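Local coordinates for 2L protein (Yaba-like disease virus, PDB 3IT8) that probably binds and neutralises host tumour necrosis factor through an MHC class I-like fold that includes an immunoglobulin-like domain, at residues 186-191 and 198-203. Numbering follows the deposited sequence.
Sequences VKVTGN and MTLECT
The amide of Asn191 and the carboxylate of Glu201 meet obliquely, their planes 53° apart. Only the ND2 end of the amide comes near: Asn191 ND2 lies 3.5 Å from Glu201 OE1, too poorly aligned for a hydrogen bond, and the Glu201 CB lies on the opposite side of the amide plane from OE1. These polar residues suit the more open face of an antiparallel beta hairpin, the first two strands of an immunoglobulin-like beta sandwich. Strand 185-189 is outermost in its sheet, whereas strand 198-207 also pairs with strand 263-271.

Lys187 and Thr203 form a hydrogen-bonded pair, as do Thr189 and Glu201; in the latter, Thr189 N donates a hydrogen bond to Glu201 O at 2.7 Å. Between them, Val188 faces Cys202 as a non-hydrogen-bonded pair, both side chains turned into the sandwich. There compact apolar side chains pack together: Val188 CG2 rests 4.1 Å from Cys202 SG, and Val186 CG1 touches that sulfur at 4.0 Å. With CG1 anti to its backbone N (chi1 180°), Val188 brings this methyl 3.9 Å from Leu200 CD2. Trp216 packs against Val188, Leu200 and Cys202, while the Cys202-Cys281 disulfide ties the two sheets together, the classic immunoglobulin pin.

Beyond Thr189 the pairing turns less regular. Leu200 CD2 lies 3.9 Å from Gly190 CA. Thr199 suits both neighbours: its OG1 bonds to Val269 O, while its CG2 lies 3.6 Å from Asn191 CB. Thr199 N also donates a hydrogen bond to Asn191 O, 3.2 Å long, with the donor 42° out of the carbonyl plane.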
ATOM      1  N   VAL D 186      35.368 -25.990  -8.684  1.00 61.26           N
ATOM      2  CA  VAL D 186      36.021 -24.806  -9.212  1.00 68.12           C
ATOM      3  C   VAL D 186      37.390 -24.616  -8.604  1.00 72.59           C
ATOM      4  O   VAL D 186      37.634 -24.971  -7.447  1.00 72.42           O
ATOM      5  CB  VAL D 186      35.177 -23.534  -8.956  1.00 41.58           C
ATOM      6  CG1 VAL D 186      35.750 -22.354  -9.732  1.00 41.20           C
ATOM      7  CG2 VAL D 186      33.730 -23.789  -9.330  1.00 41.20           C
ATOM      8  N   LYS D 187      38.286 -24.065  -9.412  1.00 44.21           N
ATOM      9  CA  LYS D 187      39.653 -23.778  -9.000  1.00 42.09           C
ATOM     10  C   LYS D 187      40.133 -22.623  -9.865  1.00 51.08           C
ATOM     11  O   LYS D 187      39.918 -22.631 -11.075  1.00 43.74           O
ATOM     12  CB  LYS D 187      40.537 -25.005  -9.214  1.00175.57           C
ATOM     13  CG  LYS D 187      40.154 -26.184  -8.332  1.00143.88           C
ATOM     14  CD  LYS D 187      40.411 -27.514  -9.018  1.00143.88           C
ATOM     15  CE  LYS D 187      39.865 -28.666  -8.187  1.00143.88           C
ATOM     16  NZ  LYS D 187      39.896 -29.954  -8.932  1.00143.88           N
ATOM     17  N   VAL D 188      40.743 -21.616  -9.248  1.00 61.57           N
ATOM     18  CA  VAL D 188      41.253 -20.473  -9.997  1.00 59.00           C
ATOM     19  C   VAL D 188      42.771 -20.548  -9.970  1.00 61.57           C
ATOM     20  O   VAL D 188      43.357 -20.614  -8.906  1.00 58.42           O
ATOM     21  CB  VAL D 188      40.842 -19.134  -9.365  1.00 60.77           C
ATOM     22  CG1 VAL D 188      41.406 -17.994 -10.193  1.00 46.23           C
ATOM     23  CG2 VAL D 188      39.331 -19.028  -9.274  1.00 46.23           C
ATOM     24  N   THR D 189      43.414 -20.530 -11.128  1.00 64.34           N
ATOM     25  CA  THR D 189      44.869 -20.615 -11.164  1.00 60.24           C
ATOM     26  C   THR D 189      45.538 -19.340 -11.641  1.00 62.39           C
ATOM     27  O   THR D 189      45.041 -18.656 -12.535  1.00 63.99           O
ATOM     28  CB  THR D 189      45.326 -21.755 -12.057  1.00 80.05           C
ATOM     29  OG1 THR D 189      44.814 -22.992 -11.549  1.00 61.41           O
ATOM     30  CG2 THR D 189      46.834 -21.815 -12.084  1.00 61.41           C
ATOM     31  N   GLY D 190      46.676 -19.023 -11.036  1.00115.13           N
ATOM     32  CA  GLY D 190      47.387 -17.821 -11.413  1.00119.30           C
ATOM     33  C   GLY D 190      48.629 -18.101 -12.229  1.00118.27           C
ATOM     34  O   GLY D 190      49.743 -17.851 -11.769  1.00112.54           O
ATOM     35  N   ASN D 191      48.443 -18.623 -13.438  1.00 99.74           N
ATOM     36  CA  ASN D 191      49.566 -18.924 -14.326  1.00106.15           C
ATOM     37  C   ASN D 191      50.131 -17.602 -14.819  1.00104.21           C
ATOM     38  O   ASN D 191      49.833 -16.548 -14.258  1.00 92.84           O
ATOM     39  CB  ASN D 191      49.096 -19.750 -15.526  1.00176.72           C
ATOM     40  CG  ASN D 191      48.367 -21.011 -15.118  1.00156.52           C
ATOM     41  OD1 ASN D 191      48.937 -21.892 -14.473  1.00156.52           O
ATOM     42  ND2 ASN D 191      47.094 -21.105 -15.492  1.00156.52           N
ATOM     43  N   MET D 198      50.621 -11.116 -15.233  1.00 90.85           N
ATOM     44  CA  MET D 198      49.893 -12.250 -14.664  1.00 86.94           C
ATOM     45  C   MET D 198      48.623 -12.656 -15.424  1.00 84.08           C
ATOM     46  O   MET D 198      48.002 -11.841 -16.107  1.00 80.51           O
ATOM     47  CB  MET D 198      49.545 -11.951 -13.205  1.00166.07           C
ATOM     48  CG  MET D 198      48.761 -13.047 -12.515  1.00120.75           C
ATOM     49  SD  MET D 198      48.503 -12.707 -10.776  1.00120.75           S
ATOM     50  CE  MET D 198      49.738 -13.820 -10.032  1.00120.75           C
ATOM     51  N   THR D 199      48.248 -13.929 -15.296  1.00 98.77           N
ATOM     52  CA  THR D 199      47.055 -14.459 -15.951  1.00 96.73           C
ATOM     53  C   THR D 199      46.241 -15.314 -14.975  1.00 90.96           C
ATOM     54  O   THR D 199      46.785 -16.162 -14.260  1.00 82.55           O
ATOM     55  CB  THR D 199      47.428 -15.318 -17.197  1.00101.02           C
ATOM     56  OG1 THR D 199      46.421 -15.156 -18.196  1.00 68.14           O
ATOM     57  CG2 THR D 199      47.527 -16.811 -16.847  1.00 68.14           C
ATOM     58  N   LEU D 200      44.934 -15.083 -14.936  1.00 61.70           N
ATOM     59  CA  LEU D 200      44.068 -15.846 -14.051  1.00 64.72           C
ATOM     60  C   LEU D 200      43.192 -16.788 -14.853  1.00 61.40           C
ATOM     61  O   LEU D 200      42.650 -16.418 -15.894  1.00 57.02           O
ATOM     62  CB  LEU D 200      43.215 -14.904 -13.206  1.00 81.31           C
ATOM     63  CG  LEU D 200      44.010 -14.335 -12.034  1.00 62.37           C
ATOM     64  CD1 LEU D 200      43.260 -13.205 -11.377  1.00 62.37           C
ATOM     65  CD2 LEU D 200      44.279 -15.456 -11.046  1.00 62.37           C
ATOM     66  N   GLU D 201      43.066 -18.015 -14.368  1.00 67.42           N
ATOM     67  CA  GLU D 201      42.277 -19.015 -15.052  1.00 63.67           C
ATOM     68  C   GLU D 201      41.288 -19.667 -14.110  1.00 66.92           C
ATOM     69  O   GLU D 201      41.677 -20.371 -13.173  1.00 67.70           O
ATOM     70  CB  GLU D 201      43.194 -20.079 -15.632  1.00164.75           C
ATOM     71  CG  GLU D 201      42.466 -21.152 -16.392  1.00123.30           C
ATOM     72  CD  GLU D 201      43.398 -22.246 -16.845  1.00123.30           C
ATOM     73  OE1 GLU D 201      44.388 -21.925 -17.537  1.00123.30           O
ATOM     74  OE2 GLU D 201      43.147 -23.424 -16.507  1.00123.30           O
ATOM     75  N   CYS D 202      40.004 -19.436 -14.373  1.00 64.96           N
ATOM     76  CA  CYS D 202      38.923 -20.000 -13.575  1.00 65.24           C
ATOM     77  C   CYS D 202      38.459 -21.245 -14.308  1.00 66.33           C
ATOM     78  O   CYS D 202      38.072 -21.159 -15.462  1.00 65.03           O
ATOM     79  CB  CYS D 202      37.775 -18.997 -13.488  1.00107.66           C
ATOM     80  SG  CYS D 202      36.523 -19.324 -12.216  1.00 84.85           S
ATOM     81  N   THR D 203      38.521 -22.405 -13.667  1.00 75.28           N
ATOM     82  CA  THR D 203      38.067 -23.617 -14.332  1.00 64.64           C
ATOM     83  C   THR D 203      36.968 -24.283 -13.523  1.00 78.13           C
ATOM     84  O   THR D 203      37.125 -24.572 -12.330  1.00 70.93           O
ATOM     85  CB  THR D 203      39.199 -24.628 -14.542  1.00116.52           C
ATOM     86  OG1 THR D 203      39.079 -25.672 -13.575  1.00 65.67           O
ATOM     87  CG2 THR D 203      40.551 -23.960 -14.400  1.00 65.67           C
TER